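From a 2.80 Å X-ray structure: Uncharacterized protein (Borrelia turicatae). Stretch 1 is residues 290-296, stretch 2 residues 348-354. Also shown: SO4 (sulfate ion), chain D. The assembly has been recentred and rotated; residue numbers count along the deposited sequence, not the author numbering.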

# COMPACT_ATOMS: atom_id res chain seq x y z
N ILE A 290 -7.68 20.26 8.71
CA ILE A 290 -8.70 21.28 8.48
C ILE A 290 -9.84 21.17 9.47
O ILE A 290 -10.27 22.19 9.99
CB ILE A 290 -9.18 21.34 7.03
CG1 ILE A 290 -8.03 21.88 6.18
CG2 ILE A 290 -10.28 22.35 6.88
CD1 ILE A 290 -8.22 21.85 4.68
N GLU A 291 -10.27 19.96 9.77
CA GLU A 291 -11.35 19.79 10.72
C GLU A 291 -10.99 20.20 12.12
O GLU A 291 -11.80 20.77 12.82
CB GLU A 291 -11.94 18.37 10.71
CG GLU A 291 -12.78 18.11 9.47
CD GLU A 291 -13.70 19.27 9.13
OE1 GLU A 291 -14.33 19.82 10.06
OE2 GLU A 291 -13.78 19.63 7.92
N HIS A 292 -9.76 19.91 12.51
CA HIS A 292 -9.28 20.26 13.84
C HIS A 292 -9.32 21.79 14.01
O HIS A 292 -9.75 22.29 15.03
CB HIS A 292 -7.87 19.72 14.01
CG HIS A 292 -7.11 20.35 15.13
ND1 HIS A 292 -6.41 21.54 15.00
CD2 HIS A 292 -6.90 19.92 16.40
CE1 HIS A 292 -5.83 21.83 16.15
NE2 HIS A 292 -6.10 20.86 17.01
N ASP A 293 -8.90 22.51 12.99
CA ASP A 293 -8.94 23.97 13.07
C ASP A 293 -10.33 24.49 13.20
O ASP A 293 -10.56 25.41 13.97
CB ASP A 293 -8.23 24.60 11.90
CG ASP A 293 -6.76 24.20 11.87
OD1 ASP A 293 -6.36 23.31 12.67
OD2 ASP A 293 -6.02 24.77 11.05
N GLU A 294 -11.28 23.91 12.47
CA GLU A 294 -12.68 24.29 12.61
C GLU A 294 -13.13 24.11 14.05
O GLU A 294 -13.78 24.99 14.61
CB GLU A 294 -13.59 23.48 11.69
CG GLU A 294 -13.34 23.65 10.20
CD GLU A 294 -13.52 25.07 9.70
OE1 GLU A 294 -14.21 25.87 10.37
OE2 GLU A 294 -12.98 25.37 8.60
N ALA A 295 -12.74 22.98 14.64
CA ALA A 295 -13.09 22.66 16.02
C ALA A 295 -12.40 23.60 16.98
O ALA A 295 -12.93 23.90 18.04
CB ALA A 295 -12.80 21.19 16.36
N LEU A 296 -11.22 24.08 16.60
CA LEU A 296 -10.51 25.08 17.39
C LEU A 296 -11.31 26.37 17.48
O LEU A 296 -11.56 26.87 18.58
CB LEU A 296 -9.15 25.36 16.77
CG LEU A 296 -8.17 26.24 17.52
CD1 LEU A 296 -7.44 25.24 18.39
CD2 LEU A 296 -7.23 26.94 16.56
N TYR A 348 -10.37 10.18 12.92
CA TYR A 348 -10.04 11.38 13.64
C TYR A 348 -10.66 12.63 13.02
O TYR A 348 -10.93 13.60 13.73
CB TYR A 348 -8.52 11.47 13.89
CG TYR A 348 -8.09 10.57 15.05
CD1 TYR A 348 -8.02 9.18 14.91
CD2 TYR A 348 -7.83 11.11 16.33
CE1 TYR A 348 -7.69 8.35 15.99
CE2 TYR A 348 -7.48 10.30 17.41
CZ TYR A 348 -7.40 8.93 17.23
OH TYR A 348 -7.05 8.13 18.29
N ARG A 349 -10.89 12.59 11.71
CA ARG A 349 -11.62 13.67 11.04
C ARG A 349 -13.04 13.76 11.60
O ARG A 349 -13.52 14.84 11.96
CB ARG A 349 -11.67 13.45 9.54
CG ARG A 349 -12.28 14.61 8.78
CD ARG A 349 -12.29 14.37 7.27
NE ARG A 349 -13.25 15.26 6.64
CZ ARG A 349 -14.47 14.91 6.24
NH1 ARG A 349 -14.94 13.66 6.38
NH2 ARG A 349 -15.22 15.83 5.71
N ASN A 350 -13.68 12.60 11.73
CA ASN A 350 -15.01 12.50 12.31
C ASN A 350 -15.04 12.96 13.75
O ASN A 350 -15.91 13.75 14.13
CB ASN A 350 -15.58 11.09 12.13
CG ASN A 350 -15.92 10.77 10.67
OD1 ASN A 350 -15.90 11.64 9.79
ND2 ASN A 350 -16.23 9.52 10.40
N TYR A 351 -14.06 12.51 14.54
CA TYR A 351 -13.95 12.98 15.93
C TYR A 351 -13.93 14.50 16.00
O TYR A 351 -14.67 15.09 16.78
CB TYR A 351 -12.76 12.35 16.63
CG TYR A 351 -12.95 10.89 17.02
CD1 TYR A 351 -14.04 10.13 16.54
CD2 TYR A 351 -12.03 10.25 17.85
CE1 TYR A 351 -14.19 8.80 16.89
CE2 TYR A 351 -12.18 8.91 18.22
CZ TYR A 351 -13.26 8.19 17.73
OH TYR A 351 -13.41 6.87 18.10
N PHE A 352 -13.15 15.14 15.13
CA PHE A 352 -13.09 16.60 15.11
C PHE A 352 -14.37 17.26 14.65
O PHE A 352 -14.68 18.37 15.08
CB PHE A 352 -11.91 17.12 14.28
CG PHE A 352 -10.59 16.95 14.96
CD1 PHE A 352 -10.34 17.55 16.18
CD2 PHE A 352 -9.60 16.17 14.39
CE1 PHE A 352 -9.12 17.38 16.81
CE2 PHE A 352 -8.38 15.99 15.02
CZ PHE A 352 -8.14 16.60 16.23
N ILE A 353 -15.10 16.59 13.75
CA ILE A 353 -16.33 17.17 13.21
C ILE A 353 -17.40 17.14 14.30
O ILE A 353 -18.03 18.17 14.60
CB ILE A 353 -16.78 16.45 11.92
CG1 ILE A 353 -15.90 16.91 10.77
CG2 ILE A 353 -18.22 16.78 11.57
CD1 ILE A 353 -16.06 16.13 9.48
N ILE A 354 -17.58 15.97 14.92
CA ILE A 354 -18.45 15.84 16.08
C ILE A 354 -18.09 16.90 17.11
O ILE A 354 -18.96 17.65 17.54
CB ILE A 354 -18.36 14.43 16.66
CG1 ILE A 354 -19.12 13.45 15.75
CG2 ILE A 354 -18.85 14.39 18.10
CD1 ILE A 354 -18.59 12.03 15.79
S SO4 D . -18.21 16.91 4.87
O1 SO4 D . -19.12 16.85 6.05
O2 SO4 D . -17.06 17.79 5.20
O3 SO4 D . -18.80 17.51 3.64
O4 SO4 D . -17.83 15.51 4.57

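This is a small, nearly parallel helix-to-helix contact held by van der Waals packing around one phenylalanine, with no hydrogen bond or salt bridge passing between the two segments.

Both stretches are helical throughout, and each lies inside a longer helix. Their N-to-C directions differ by 17°, and the axes approach to 8.3 Å. The backbones come nearest at His 292 and Phe 352, whose CA atoms are 5.4 Å apart. Backbone polarity is largely spent inside each helix: Ala 295 N donates to Glu 291 O at 3.0 Å, and Phe 352 N to Tyr 348 O at the same distance of 3.0 Å. The interface is made mainly by side chains, and the two stretches together bury 301 Å².

Phe 352 is the centrepiece. Its CA-to-CB bond points toward the first helix, chi1 sits in the m well, and the residue gives the largest covered area of any in the contact. His 292 supplies the matching surface. Its CB stands 3.7 Å from the centroid of the Phe 352 ring and only 3° off the ring normal, so a CH-pi contact sits almost squarely over the face. With chi1 in t, the imidazole then presents its edge to that same ring in an offset edge-to-face pair, the planes at 88° and the centroids 5.0 Å apart; the closest atoms, His 292 CD2 and Phe 352 CE1, are separated by 3.4 Å. The histidine is also tied down within its own helix, where ND1 donates to Asp 293 OD1 at 2.9 Å with a nearly straight angle of 173°. One side of the imidazole thus serves a polar bond while a carbon on its edge serves the aromatic contact.

Ala 295, one turn beyond Glu 291, adds a methyl to the seam. Its CB lies 3.6 Å from the carbonyl oxygen Phe 352 O and 4.4 Å from Phe 352 CD1, so the methyl touches backbone as well as ring.

Glu 291 covers the other part of the seam, and it does so largely with its aliphatic portion. Its CB packs 3.8 Å from Phe 352 CB, and its CG 3.6 Å from Arg 349 CG, methylene against methylene. Farther out, Glu 291 OE1 comes within 3.4 Å of Ile 353 CG1, a carboxylate resting against hydrocarbon. The charges of Glu 291 and Arg 349 favour each other but do not close: OE2 of the glutamate and NE of the arginine are 4.6 Å apart, beyond a salt bridge. The extended arginine also reaches a sulfate, probably from the crystallisation liquor, with Arg 349 NH2 donating to SO4 O4 at 2.9 Å.

The rule to read here is economical: one phenylalanine ring reaches toward the neighbouring helix, the CB of a histidine sits over its face with the imidazole edge-on, an alanine methyl touches it, and the stems of two charged residues extend the apolar seam.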